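Local coordinates for SnoaL-like domain-containing protein (PDB 3FGY) that is of unknown function but adopts the NTF2-like, SnoaL-type fold, a curved sheet packed against helices, and probably binds a small molecule in its interior, at residues Gln9-Phe14 against Phe105-Arg110; Glu71-Val76 against Val82-Phe87. All blocks are in the same frame, centred on the assembly; numbering follows the deposited sequence. Where two conformers were deposited one is given.

Contact 1. Residues Gln9-Phe14 against Phe105-Arg110; sequences QIVKDF and FAITVR
The helical turn that presents Ile10 and Val11 to Val109 and Ile107 is closed by a backbone hydrogen bond from Asp13 N to Gln9 O, 2.7 Å long. On the side of the helix turned from the strand, a side-chain bond from Gln9 NE2 to Asp13 OD1 (3.1 Å) spans the same turn. Asp13 OD1 lies close to the plane of the Gln9 amide, whereas NE2 comes to it from above the carboxylate plane, 49° out of it. Between helix and strand the chemistry is entirely apolar. Val11 reaches Ile107 tip to tip, its CG1 lying 3.7 Å from Ile107 CD1, while its CG2 faces Val109 CG2 at 3.8 Å. With Val11 CG1 anti to the backbone N (chi1 171°), the two methyls are divided between two strand residues. This is the NTF2-like design of an N-terminal helix laid across a curved sheet: the axes of 9-14 and 105-110 come to 9.9 Å with 114° between their directions. Alternation along the strand turns Ile107 and Val109 to the helix and Thr108 and Arg110 to the other face, where Arg110 forms a salt bridge with Glu80. Val109 divides its methyls too, its CG1 meeting Ile10 CD1 at 3.9 Å. Phe14, one turn on from Ile10, packs on Ile117 of the adjoining strand 113-120, and Val11 also touches Val82 and Val84.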
loop_
_atom_site.group_PDB
_atom_site.type_symbol
_atom_site.label_atom_id
_atom_site.label_comp_id
_atom_site.label_asym_id
_atom_site.label_seq_id
_atom_site.Cartn_x
_atom_site.Cartn_y
_atom_site.Cartn_z
ATOM N N GLN A 9 -0.862 17.437 9.438
ATOM C CA GLN A 9 -2.055 18.003 10.051
ATOM C C GLN A 9 -3.188 18.179 9.031
ATOM O O GLN A 9 -4.339 17.913 9.348
ATOM C CB GLN A 9 -1.758 19.330 10.731
ATOM C CG GLN A 9 -2.924 19.858 11.547
ATOM C CD GLN A 9 -3.349 18.875 12.623
ATOM O OE1 GLN A 9 -2.586 18.588 13.550
ATOM N NE2 GLN A 9 -4.558 18.329 12.493
ATOM N N ILE A 10 -2.853 18.602 7.814
ATOM C CA ILE A 10 -3.844 18.700 6.715
ATOM C C ILE A 10 -4.479 17.358 6.398
ATOM O O ILE A 10 -5.691 17.255 6.217
ATOM C CB ILE A 10 -3.206 19.249 5.425
ATOM C CG1 ILE A 10 -2.857 20.726 5.601
ATOM C CG2 ILE A 10 -4.142 19.082 4.239
ATOM C CD1 ILE A 10 -1.845 21.230 4.601
ATOM N N VAL A 11 -3.655 16.315 6.331
ATOM C CA VAL A 11 -4.173 14.989 6.074
ATOM C C VAL A 11 -5.062 14.545 7.241
ATOM O O VAL A 11 -6.152 14.023 7.027
ATOM C CB VAL A 11 -3.046 13.989 5.774
ATOM C CG1 VAL A 11 -3.588 12.577 5.726
ATOM C CG2 VAL A 11 -2.363 14.361 4.454
ATOM N N LYS A 12 -4.614 14.779 8.474
ATOM C CA LYS A 12 -5.459 14.537 9.652
ATOM C C LYS A 12 -6.778 15.355 9.608
ATOM O O LYS A 12 -7.837 14.825 9.948
ATOM C CB LYS A 12 -4.665 14.806 10.945
ATOM C CG LYS A 12 -3.561 13.776 11.193
ATOM C CD LYS A 12 -2.772 14.048 12.471
ATOM C CE LYS A 12 -1.751 12.941 12.739
ATOM N NZ LYS A 12 -0.779 13.290 13.834
ATOM N N ASP A 13 -6.712 16.612 9.170
ATOM C CA ASP A 13 -7.913 17.463 8.972
ATOM C C ASP A 13 -8.838 16.909 7.876
ATOM O O ASP A 13 -10.054 17.130 7.907
ATOM C CB ASP A 13 -7.530 18.895 8.574
ATOM C CG ASP A 13 -6.880 19.682 9.702
ATOM O OD1 ASP A 13 -6.975 19.253 10.875
ATOM O OD2 ASP A 13 -6.269 20.730 9.393
ATOM N N PHE A 14 -8.242 16.209 6.905
ATOM C CA PHE A 14 -8.958 15.658 5.748
ATOM C C PHE A 14 -9.918 14.568 6.213
ATOM O O PHE A 14 -11.128 14.643 5.955
ATOM C CB PHE A 14 -7.939 15.128 4.726
ATOM C CG PHE A 14 -8.547 14.523 3.491
ATOM C CD1 PHE A 14 -9.100 15.320 2.503
ATOM C CD2 PHE A 14 -8.526 13.150 3.308
ATOM C CE1 PHE A 14 -9.649 14.739 1.361
ATOM C CE2 PHE A 14 -9.066 12.576 2.167
ATOM C CZ PHE A 14 -9.625 13.370 1.205
ATOM N N PHE A 105 -2.868 4.566 2.219
ATOM C CA PHE A 105 -3.316 5.692 1.399
ATOM C C PHE A 105 -2.084 6.550 1.150
ATOM O O PHE A 105 -1.465 7.035 2.090
ATOM C CB PHE A 105 -4.386 6.536 2.103
ATOM C CG PHE A 105 -5.759 5.939 2.079
ATOM C CD1 PHE A 105 -5.953 4.551 2.106
ATOM C CD2 PHE A 105 -6.868 6.755 2.020
ATOM C CE1 PHE A 105 -7.230 3.999 2.110
ATOM C CE2 PHE A 105 -8.149 6.205 2.025
ATOM C CZ PHE A 105 -8.326 4.837 2.080
ATOM N N ALA A 106 -1.696 6.685 -0.100
ATOM C CA ALA A 106 -0.521 7.474 -0.485
ATOM C C ALA A 106 -1.053 8.805 -0.968
ATOM O O ALA A 106 -1.785 8.882 -1.971
ATOM C CB ALA A 106 0.283 6.785 -1.584
ATOM N N ILE A 107 -0.705 9.836 -0.219
ATOM C CA ILE A 107 -1.274 11.166 -0.401
ATOM C C ILE A 107 -0.181 12.165 -0.780
ATOM O O ILE A 107 0.935 12.109 -0.255
ATOM C CB ILE A 107 -2.060 11.620 0.850
ATOM C CG1 ILE A 107 -3.149 10.589 1.184
ATOM C CG2 ILE A 107 -2.662 12.993 0.639
ATOM C CD1 ILE A 107 -3.914 10.871 2.421
ATOM N N THR A 108 -0.523 13.069 -1.697
ATOM C CA THR A 108 0.311 14.213 -2.056
ATOM C C THR A 108 -0.435 15.473 -1.635
ATOM O O THR A 108 -1.631 15.619 -1.926
ATOM C CB THR A 108 0.609 14.258 -3.562
ATOM O OG1 THR A 108 1.230 13.035 -3.971
ATOM C CG2 THR A 108 1.519 15.458 -3.903
ATOM N N VAL A 109 0.266 16.341 -0.901
ATOM C CA VAL A 109 -0.275 17.611 -0.448
ATOM C C VAL A 109 0.531 18.709 -1.116
ATOM O O VAL A 109 1.769 18.673 -1.091
ATOM C CB VAL A 109 -0.122 17.780 1.060
ATOM C CG1 VAL A 109 -0.655 19.177 1.514
ATOM C CG2 VAL A 109 -0.772 16.606 1.802
ATOM N N ARG A 110 -0.179 19.663 -1.718
ATOM C CA ARG A 110 0.426 20.851 -2.329
ATOM C C ARG A 110 -0.427 22.073 -2.015
ATOM O O ARG A 110 -1.657 21.995 -2.027
ATOM C CB ARG A 110 0.506 20.689 -3.843
ATOM C CG ARG A 110 1.500 19.653 -4.295
ATOM C CD ARG A 110 1.395 19.416 -5.786
ATOM N NE ARG A 110 2.418 18.477 -6.224
ATOM C CZ ARG A 110 2.317 17.701 -7.301
ATOM N NH1 ARG A 110 1.249 17.762 -8.094
ATOM N NH2 ARG A 110 3.300 16.861 -7.600
#

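Contact 2. Residues Glu71-Val76 against Val82-Phe87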
loop_
_atom_site.group_PDB
_atom_site.type_symbol
_atom_site.label_atom_id
_atom_site.label_comp_id
_atom_site.label_asym_id
_atom_site.label_seq_id
_atom_site.Cartn_x
_atom_site.Cartn_y
_atom_site.Cartn_z
ATOM N N GLU A 71 -7.698 0.660 15.421
ATOM C CA GLU A 71 -6.563 1.412 15.972
ATOM C C GLU A 71 -6.235 2.604 15.093
ATOM O O GLU A 71 -6.551 2.620 13.891
ATOM C CB GLU A 71 -5.320 0.544 16.123
ATOM C CG GLU A 71 -5.453 -0.682 17.030
ATOM C CD GLU A 71 -5.821 -0.347 18.474
ATOM O OE1 GLU A 71 -5.451 0.745 18.965
ATOM O OE2 GLU A 71 -6.483 -1.185 19.128
ATOM N N PRO A 72 -5.601 3.617 15.672
ATOM C CA PRO A 72 -5.280 4.778 14.840
ATOM C C PRO A 72 -4.223 4.474 13.770
ATOM O O PRO A 72 -3.372 3.610 13.955
ATOM C CB PRO A 72 -4.752 5.819 15.839
ATOM C CG PRO A 72 -4.703 5.188 17.118
ATOM C CD PRO A 72 -5.180 3.792 17.071
ATOM N N PRO A 73 -4.307 5.160 12.643
ATOM C CA PRO A 73 -3.318 4.898 11.596
ATOM C C PRO A 73 -1.966 5.500 11.925
ATOM O O PRO A 73 -1.833 6.315 12.869
ATOM C CB PRO A 73 -3.906 5.588 10.369
ATOM C CG PRO A 73 -4.736 6.677 10.909
ATOM C CD PRO A 73 -5.256 6.217 12.255
ATOM N N GLU A 74 -0.987 5.090 11.118
ATOM C CA GLU A 74 0.372 5.592 11.138
ATOM C C GLU A 74 0.558 6.541 9.991
ATOM O O GLU A 74 0.048 6.310 8.873
ATOM C CB GLU A 74 1.352 4.414 10.987
ATOM C CG GLU A 74 2.790 4.808 10.806
ATOM C CD GLU A 74 3.669 3.631 10.350
ATOM O OE1 GLU A 74 3.118 2.617 9.888
ATOM O OE2 GLU A 74 4.911 3.775 10.435
ATOM N N PHE A 75 1.254 7.642 10.256
ATOM C CA PHE A 75 1.577 8.622 9.218
ATOM C C PHE A 75 3.081 8.588 8.976
ATOM O O PHE A 75 3.868 8.742 9.928
ATOM C CB PHE A 75 1.122 10.029 9.629
ATOM C CG PHE A 75 -0.343 10.145 9.784
ATOM C CD1 PHE A 75 -0.958 9.732 10.962
ATOM C CD2 PHE A 75 -1.137 10.593 8.746
ATOM C CE1 PHE A 75 -2.316 9.795 11.108
ATOM C CE2 PHE A 75 -2.499 10.653 8.898
ATOM C CZ PHE A 75 -3.089 10.255 10.068
ATOM N N VAL A 76 3.465 8.396 7.720
ATOM C CA VAL A 76 4.849 8.456 7.303
ATOM C C VAL A 76 4.941 9.535 6.231
ATOM O O VAL A 76 4.345 9.378 5.161
ATOM C CB VAL A 76 5.342 7.121 6.751
ATOM C CG1 VAL A 76 6.842 7.227 6.390
ATOM C CG2 VAL A 76 5.088 6.000 7.772
ATOM N N VAL A 82 2.474 12.136 2.188
ATOM C CA VAL A 82 2.053 11.563 3.451
ATOM C C VAL A 82 1.440 10.210 3.108
ATOM O O VAL A 82 0.476 10.133 2.360
ATOM C CB VAL A 82 1.001 12.457 4.172
ATOM C CG1 VAL A 82 0.636 11.869 5.495
ATOM C CG2 VAL A 82 1.554 13.859 4.384
ATOM N N LEU A 83 2.068 9.141 3.580
ATOM C CA LEU A 83 1.506 7.822 3.430
ATOM C C LEU A 83 0.873 7.438 4.751
ATOM O O LEU A 83 1.503 7.532 5.816
ATOM C CB LEU A 83 2.575 6.839 2.984
ATOM C CG LEU A 83 2.694 6.738 1.464
ATOM C CD1 LEU A 83 3.027 8.069 0.767
ATOM C CD2 LEU A 83 3.686 5.603 1.097
ATOM N N VAL A 84 -0.394 7.047 4.689
ATOM C CA VAL A 84 -1.175 6.677 5.849
ATOM C C VAL A 84 -1.332 5.156 5.833
ATOM O O VAL A 84 -1.851 4.598 4.857
ATOM C CB VAL A 84 -2.557 7.375 5.862
ATOM C CG1 VAL A 84 -3.248 7.097 7.184
ATOM C CG2 VAL A 84 -2.405 8.906 5.650
ATOM N N VAL A 85 -0.884 4.499 6.901
ATOM C CA VAL A 85 -0.836 3.051 6.997
ATOM C C VAL A 85 -1.828 2.598 8.059
ATOM O O VAL A 85 -1.761 3.043 9.192
ATOM C CB VAL A 85 0.579 2.557 7.384
ATOM C CG1 VAL A 85 0.640 1.030 7.354
ATOM C CG2 VAL A 85 1.618 3.180 6.398
ATOM N N GLY A 86 -2.774 1.747 7.676
ATOM C CA GLY A 86 -3.801 1.368 8.630
ATOM C C GLY A 86 -4.440 0.029 8.373
ATOM O O GLY A 86 -4.008 -0.730 7.510
ATOM N N PHE A 87 -5.476 -0.234 9.152
ATOM C CA PHE A 87 -6.162 -1.524 9.131
ATOM C C PHE A 87 -7.630 -1.254 9.409
ATOM O O PHE A 87 -7.971 -0.426 10.257
ATOM C CB PHE A 87 -5.534 -2.482 10.144
ATOM C CG PHE A 87 -6.283 -3.775 10.312
ATOM C CD1 PHE A 87 -6.067 -4.845 9.463
ATOM C CD2 PHE A 87 -7.203 -3.909 11.325
ATOM C CE1 PHE A 87 -6.782 -6.048 9.632
ATOM C CE2 PHE A 87 -7.909 -5.070 11.490
ATOM C CZ PHE A 87 -7.699 -6.144 10.647
HETATM O O HOH W 1 -6.747 -0.330 12.868
HETATM O O HOH W 2 -5.668 1.975 11.126
#
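The Phe75 ring has Val84 CG1 over one face and Val82 CG1 at its edge, in plane, so two alternate residues of strand 82-87, on the helix-covered side of the sheet, border the ring. The nearest approach to Val84 is from its other methyl, CG2, at 3.7 Å from Phe75 CE2. With CG anti to the carbonyl carbon (chi1 -64°) the ring runs alongside Val84, and its CD2 edge meets Val82 CG1, while Pro73 CB flanks Val84 CG1 at 3.6 Å. The Phe87 ring meets a water at its edge. On the face opposite Phe75 and Val84, an extended Glu74 runs alongside Val85 and brings OE1 to 3.6 Å from Val85 CB; the carboxylate then forms a salt bridge through OE2 with Arg81 of the second subunit. The backbones make an antiparallel hairpin ladder. Glu74 and Val85 form one hydrogen-bonded pair, with Glu74 N to Val85 O 2.9 Å and nearly straight (176°); Val76 and Leu83 form the next, and Phe75–Val84 is the non-hydrogen-bonded pair between them. Farther along, Pro73 still lies close to Gly86, but beyond it the chains part, and Pro72 has no N-H to offer Phe87. Two waters bridge the gap: one accepts from Glu71 N at 2.9 Å and lies near Phe87 O, the other accepts from Phe87 N at 3.0 Å and lies near Glu71 O. The Phe75 face is covered by helix 5-20 through Val11 and Lys12, the Glu74 face packs on the second subunit, and strand 98-110 continues the sheet beyond 82-87.

Both contacts are largely buried, and they share one sheet: strand 98-110 pairs with strand 81-92, Phe105 O lying 2.8 Å from Val84 N and Ile107 N 2.9 Å from Val82 O. Contact 1 joins helix to sheet by methyl packing alone, whereas contact 2 joins strand to strand through backbone bonds, with side chains on both faces. Helix 5-20 serves both, since Lys12 CE also packs against Phe75 CE1 at 3.6 Å. Contact 1 stays within one subunit; the Glu74 side of contact 2 belongs to the dimer interface, and its Glu71 end is solvated. An unidentified ligand lies about 11 Å from the Ile107 side chain and about 9 Å from that of Val84.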